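Side-chain contacts in peptidoglycan D,D-transpeptidase FtsI (Yersinia pestis, PDB 6SYN), which probably cross-links septal peptidoglycan during cell division as a class B penicillin-binding protein, and is a target of beta-lactam antibiotics: residues Gly17-Arg22 / Glu135-Ser140; Phe81-Arg86 / Thr127-Gln132. One frame throughout, in Å; residues are numbered along the deposited sequence.

Contact 1. Residues Gly17-Arg22 / Glu135-Ser140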
loop_
_atom_site.group_PDB
_atom_site.type_symbol
_atom_site.label_atom_id
_atom_site.label_comp_id
_atom_site.label_asym_id
_atom_site.label_seq_id
_atom_site.Cartn_x
_atom_site.Cartn_y
_atom_site.Cartn_z
ATOM N N GLY A 17 -3.994 -19.885 16.000
ATOM C CA GLY A 17 -3.209 -20.434 14.876
ATOM C C GLY A 17 -2.071 -19.502 14.494
ATOM O O GLY A 17 -2.161 -18.312 14.806
ATOM N N MET A 18 -1.034 -20.020 13.838
ATOM C CA MET A 18 0.192 -19.247 13.518
ATOM C C MET A 18 0.097 -18.681 12.093
ATOM O O MET A 18 -0.164 -19.468 11.152
ATOM C CB MET A 18 1.437 -20.128 13.633
ATOM C CG MET A 18 2.707 -19.329 13.733
ATOM S SD MET A 18 4.153 -20.348 13.416
ATOM C CE MET A 18 4.154 -20.350 11.624
ATOM N N ILE A 19 0.324 -17.371 11.946
ATOM C CA ILE A 19 0.408 -16.682 10.624
ATOM C C ILE A 19 1.877 -16.641 10.199
ATOM O O ILE A 19 2.700 -16.084 10.954
ATOM C CB ILE A 19 -0.200 -15.266 10.656
ATOM C CG1 ILE A 19 -1.553 -15.235 11.375
ATOM C CG2 ILE A 19 -0.288 -14.714 9.240
ATOM C CD1 ILE A 19 -2.160 -13.857 11.502
ATOM N N SER A 20 2.178 -17.201 9.029
ATOM C CA SER A 20 3.527 -17.204 8.417
ATOM C C SER A 20 3.463 -16.586 7.019
ATOM O O SER A 20 2.359 -16.459 6.463
ATOM C CB SER A 20 4.074 -18.595 8.365
ATOM O OG SER A 20 3.314 -19.386 7.464
ATOM N N ASP A 21 4.627 -16.235 6.478
ATOM C CA ASP A 21 4.796 -15.722 5.093
ATOM C C ASP A 21 4.896 -16.929 4.144
ATOM O O ASP A 21 4.882 -18.082 4.632
ATOM C CB ASP A 21 5.979 -14.744 5.033
ATOM C CG ASP A 21 7.337 -15.387 4.800
ATOM O OD1 ASP A 21 7.464 -16.609 5.048
ATOM O OD2 ASP A 21 8.262 -14.657 4.364
ATOM N N ARG A 22 5.016 -16.671 2.840
ATOM C CA ARG A 22 4.919 -17.691 1.757
ATOM C C ARG A 22 5.913 -18.849 1.957
ATOM O O ARG A 22 5.614 -19.932 1.428
ATOM C CB ARG A 22 5.076 -17.034 0.380
ATOM C CG ARG A 22 6.401 -16.327 0.120
ATOM C CD ARG A 22 6.498 -15.886 -1.332
ATOM N NE ARG A 22 6.035 -16.948 -2.226
ATOM C CZ ARG A 22 4.809 -17.052 -2.741
ATOM N NH1 ARG A 22 3.883 -16.145 -2.486
ATOM N NH2 ARG A 22 4.505 -18.082 -3.511
ATOM N N GLU A 135 -8.275 -5.977 13.457
ATOM C CA GLU A 135 -7.712 -5.320 12.246
ATOM C C GLU A 135 -6.886 -6.320 11.423
ATOM O O GLU A 135 -6.340 -7.288 11.996
ATOM C CB GLU A 135 -6.906 -4.082 12.662
ATOM C CG GLU A 135 -6.216 -3.355 11.514
ATOM C CD GLU A 135 -7.127 -2.660 10.511
ATOM O OE1 GLU A 135 -7.884 -1.754 10.928
ATOM O OE2 GLU A 135 -7.069 -3.014 9.307
ATOM N N GLY A 136 -6.837 -6.079 10.108
ATOM C CA GLY A 136 -6.044 -6.828 9.117
ATOM C C GLY A 136 -6.409 -8.300 9.068
ATOM O O GLY A 136 -7.571 -8.657 9.351
ATOM N N VAL A 137 -5.428 -9.123 8.704
ATOM C CA VAL A 137 -5.546 -10.604 8.606
ATOM C C VAL A 137 -6.030 -11.154 9.952
ATOM O O VAL A 137 -6.908 -12.036 9.943
ATOM C CB VAL A 137 -4.209 -11.223 8.153
ATOM C CG1 VAL A 137 -3.929 -12.554 8.826
ATOM C CG2 VAL A 137 -4.159 -11.357 6.639
ATOM N N GLU A 138 -5.481 -10.644 11.058
ATOM C CA GLU A 138 -5.815 -11.086 12.440
ATOM C C GLU A 138 -7.343 -11.049 12.610
ATOM O O GLU A 138 -7.903 -12.061 13.074
ATOM C CB GLU A 138 -5.055 -10.233 13.461
ATOM C CG GLU A 138 -4.857 -10.906 14.806
ATOM C CD GLU A 138 -3.784 -11.981 14.861
ATOM O OE1 GLU A 138 -4.101 -13.135 14.533
ATOM O OE2 GLU A 138 -2.643 -11.668 15.251
ATOM N N LYS A 139 -8.003 -9.960 12.204
ATOM C CA LYS A 139 -9.490 -9.885 12.173
ATOM C C LYS A 139 -10.014 -10.770 11.035
ATOM O O LYS A 139 -10.816 -11.679 11.315
ATOM C CB LYS A 139 -10.018 -8.459 11.979
ATOM C CG LYS A 139 -11.463 -8.402 11.494
ATOM C CD LYS A 139 -12.318 -7.301 12.091
ATOM C CE LYS A 139 -13.717 -7.782 12.429
ATOM N NZ LYS A 139 -14.598 -6.672 12.868
ATOM N N SER A 140 -9.567 -10.492 9.808
ATOM C CA SER A 140 -10.074 -11.059 8.527
ATOM C C SER A 140 -10.216 -12.588 8.597
ATOM O O SER A 140 -11.155 -13.116 7.977
ATOM C CB SER A 140 -9.169 -10.648 7.395
ATOM O OG SER A 140 -9.687 -11.068 6.145
#

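Contact 2. Residues Phe81-Arg86 / Thr127-Gln132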
loop_
_atom_site.group_PDB
_atom_site.type_symbol
_atom_site.label_atom_id
_atom_site.label_comp_id
_atom_site.label_asym_id
_atom_site.label_seq_id
_atom_site.Cartn_x
_atom_site.Cartn_y
_atom_site.Cartn_z
ATOM N N PHE A 81 -9.711 -3.819 33.165
ATOM C CA PHE A 81 -8.452 -4.356 32.584
ATOM C C PHE A 81 -7.655 -3.279 31.839
ATOM O O PHE A 81 -8.183 -2.677 30.881
ATOM C CB PHE A 81 -8.730 -5.518 31.629
ATOM C CG PHE A 81 -7.477 -6.270 31.268
ATOM C CD1 PHE A 81 -6.617 -5.789 30.295
ATOM C CD2 PHE A 81 -7.122 -7.421 31.953
ATOM C CE1 PHE A 81 -5.446 -6.463 29.989
ATOM C CE2 PHE A 81 -5.951 -8.095 31.643
ATOM C CZ PHE A 81 -5.115 -7.616 30.663
ATOM N N VAL A 82 -6.396 -3.082 32.249
ATOM C CA VAL A 82 -5.351 -2.350 31.472
ATOM C C VAL A 82 -4.008 -3.066 31.660
ATOM O O VAL A 82 -3.602 -3.248 32.832
ATOM C CB VAL A 82 -5.259 -0.867 31.883
ATOM C CG1 VAL A 82 -6.597 -0.165 31.726
ATOM C CG2 VAL A 82 -4.720 -0.684 33.296
ATOM N N TYR A 83 -3.349 -3.452 30.559
ATOM C CA TYR A 83 -1.974 -4.021 30.558
ATOM C C TYR A 83 -0.992 -2.976 31.104
ATOM O O TYR A 83 -1.123 -1.775 30.765
ATOM C CB TYR A 83 -1.527 -4.478 29.162
ATOM C CG TYR A 83 -1.992 -5.853 28.751
ATOM C CD1 TYR A 83 -1.542 -6.987 29.410
ATOM C CD2 TYR A 83 -2.870 -6.025 27.691
ATOM C CE1 TYR A 83 -1.961 -8.255 29.034
ATOM C CE2 TYR A 83 -3.303 -7.284 27.306
ATOM C CZ TYR A 83 -2.848 -8.403 27.980
ATOM O OH TYR A 83 -3.275 -9.643 27.602
ATOM N N LEU A 84 -0.068 -3.435 31.958
ATOM C CA LEU A 84 1.137 -2.698 32.429
ATOM C C LEU A 84 2.385 -3.329 31.797
ATOM O O LEU A 84 3.339 -2.579 31.509
ATOM C CB LEU A 84 1.205 -2.748 33.960
ATOM C CG LEU A 84 -0.013 -2.198 34.707
ATOM C CD1 LEU A 84 0.171 -2.328 36.212
ATOM C CD2 LEU A 84 -0.290 -0.745 34.337
ATOM N N ALA A 85 2.380 -4.653 31.604
ATOM C CA ALA A 85 3.430 -5.417 30.889
ATOM C C ALA A 85 2.821 -6.695 30.304
ATOM O O ALA A 85 2.243 -7.484 31.074
ATOM C CB ALA A 85 4.575 -5.732 31.819
ATOM N N ARG A 86 2.964 -6.897 28.992
ATOM C CA ARG A 86 2.480 -8.114 28.291
ATOM C C ARG A 86 3.298 -9.321 28.768
ATOM O O ARG A 86 2.769 -10.446 28.743
ATOM C CB ARG A 86 2.573 -7.918 26.774
ATOM C CG ARG A 86 1.647 -6.837 26.236
ATOM C CD ARG A 86 1.338 -7.006 24.759
ATOM N NE ARG A 86 0.816 -5.772 24.179
ATOM C CZ ARG A 86 -0.475 -5.472 24.008
ATOM N NH1 ARG A 86 -0.806 -4.305 23.477
ATOM N NH2 ARG A 86 -1.428 -6.325 24.356
ATOM N N THR A 127 -4.875 -7.921 17.963
ATOM C CA THR A 127 -6.065 -8.405 18.703
ATOM C C THR A 127 -6.440 -7.395 19.786
ATOM O O THR A 127 -5.570 -6.608 20.196
ATOM C CB THR A 127 -5.800 -9.764 19.356
ATOM O OG1 THR A 127 -4.785 -9.554 20.338
ATOM C CG2 THR A 127 -5.390 -10.825 18.357
ATOM N N ASN A 128 -7.695 -7.438 20.232
ATOM C CA ASN A 128 -8.192 -6.642 21.381
ATOM C C ASN A 128 -7.753 -7.330 22.673
ATOM O O ASN A 128 -7.214 -8.449 22.607
ATOM C CB ASN A 128 -9.711 -6.439 21.345
ATOM C CG ASN A 128 -10.512 -7.718 21.457
ATOM O OD1 ASN A 128 -10.002 -8.749 21.884
ATOM N ND2 ASN A 128 -11.771 -7.662 21.063
ATOM N N ILE A 129 -8.025 -6.673 23.796
ATOM C CA ILE A 129 -7.763 -7.156 25.183
ATOM C C ILE A 129 -8.284 -8.595 25.349
ATOM O O ILE A 129 -7.502 -9.444 25.820
ATOM C CB ILE A 129 -8.348 -6.122 26.176
ATOM C CG1 ILE A 129 -7.230 -5.320 26.851
ATOM C CG2 ILE A 129 -9.303 -6.732 27.194
ATOM C CD1 ILE A 129 -6.237 -4.700 25.886
ATOM N N ASP A 130 -9.519 -8.882 24.926
ATOM C CA ASP A 130 -10.174 -10.210 25.097
ATOM C C ASP A 130 -9.446 -11.268 24.257
ATOM O O ASP A 130 -9.502 -12.449 24.649
ATOM C CB ASP A 130 -11.673 -10.143 24.783
ATOM C CG ASP A 130 -12.492 -9.446 25.861
ATOM O OD1 ASP A 130 -11.905 -8.645 26.612
ATOM O OD2 ASP A 130 -13.711 -9.717 25.948
ATOM N N GLY A 131 -8.792 -10.871 23.156
ATOM C CA GLY A 131 -7.973 -11.761 22.304
ATOM C C GLY A 131 -8.609 -12.028 20.950
ATOM O O GLY A 131 -8.210 -13.017 20.305
ATOM N N GLN A 132 -9.558 -11.184 20.529
ATOM C CA GLN A 132 -10.226 -11.250 19.200
ATOM C C GLN A 132 -9.501 -10.303 18.237
ATOM O O GLN A 132 -9.194 -9.173 18.660
ATOM C CB GLN A 132 -11.692 -10.812 19.276
ATOM C CG GLN A 132 -12.457 -11.328 20.488
ATOM C CD GLN A 132 -13.739 -10.556 20.688
ATOM O OE1 GLN A 132 -14.469 -10.275 19.741
ATOM N NE2 GLN A 132 -14.022 -10.201 21.932
#

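Contact 1. Residues Gly17-Arg22 / Glu135-Ser140
I19, on the short strand 19-20, points its side chain at helix 136-140 and meets V137 and E138 there. E135 O accepts the N-H of K139, and G136 O that of S140 (N to O 2.7 Å). G136 itself has a positive phi of 59°. V137 comes next and faces the strand: its CG1 and I19 CD1 approach tip to tip at 3.5 Å, a purely apolar touch. I19 reaches that far because CG1 lies anti to the carbonyl carbon and the chain beyond is extended (chi2 177°), which carries CD1 outward. E138 arrives obliquely on the same methyl, with OE1 3.7 Å from I19 CD1. Its CG is anti to the backbone N, and a bend at chi2 (76°) folds the carboxylate back toward the strand. This buried carboxylate is well satisfied: OE1 forms a salt bridge with R16, and OE2 pairs with R112 and also bonds to Y114 OH. R112 gives a further hydrogen bond to G17 O and so ties the two segments together through a third residue. Such partners would probably keep E138 ionised. Around this junction, A28 of strand 26-38 and L145 of helix 142-145 both pack against I19 and E138, and V137 rests on L177 of strand 177-178, so helix 136-140 packs across strands 19-20, 26-38 and 177-178 of the mixed sheet, with helix 142-145 alongside.

Contact 2. Residues Phe81-Arg86 / Thr127-Gln132
N128 OD1 is gripped by two backbone N-H groups of the loop that carries I129 to F81 and Y83. G131 N donates over 2.8 Å, nearly in line with the side-chain C=O (C=O...N 172°), whereas Q132 N, also at 2.8 Å, approaches from above the carbonyl plane. This is an Asx motif laid over a type I beta turn from N128 to G131, which the bond from N128 N to Q132 O closes further. I129 occupies the second position of the turn and supplies the whole contact from this side. Its CG1 lies 3.5 Å from F81 CD1, and its CD1 is 4.0 Å from Y83 CD2; it meets both rings obliquely. The two aromatics also fit each other: F81 turns an edge to Y83, placing CE1 3.4 Å above the centre of the tyrosine ring. F81 additionally stacks on W37 of strand 26-38, and R107 of strand 104-113 touches both rings. The polar bonding therefore stays inside the turn and fixes its shape, while the meeting with F81 and with Y83 of strand 82-88 is made of aliphatic and aromatic carbon alone, a nondirectional surface contact resting on one isoleucine.

Overall arrangement
In sequence, both segments of contact 2 fall between those of contact 1, and all four belong to the N-terminal dimerisation domain. The centres of the two contacts lie about 18 Å apart, yet they touch directly: T127 CG2 packs on E138 CG at 3.6 Å. R16 joins them as well, pairing with E138 and lying against T127. Both contacts reach the mixed sheet that contains strand 26-38; the centre of contact 1 is about 17 Å from the centre of the chain, that of contact 2 about 28 Å. The penicilloyl ligand sits in the transpeptidase domain, in a pocket that includes S252, K255 and K444; neither contact contributes a residue to it.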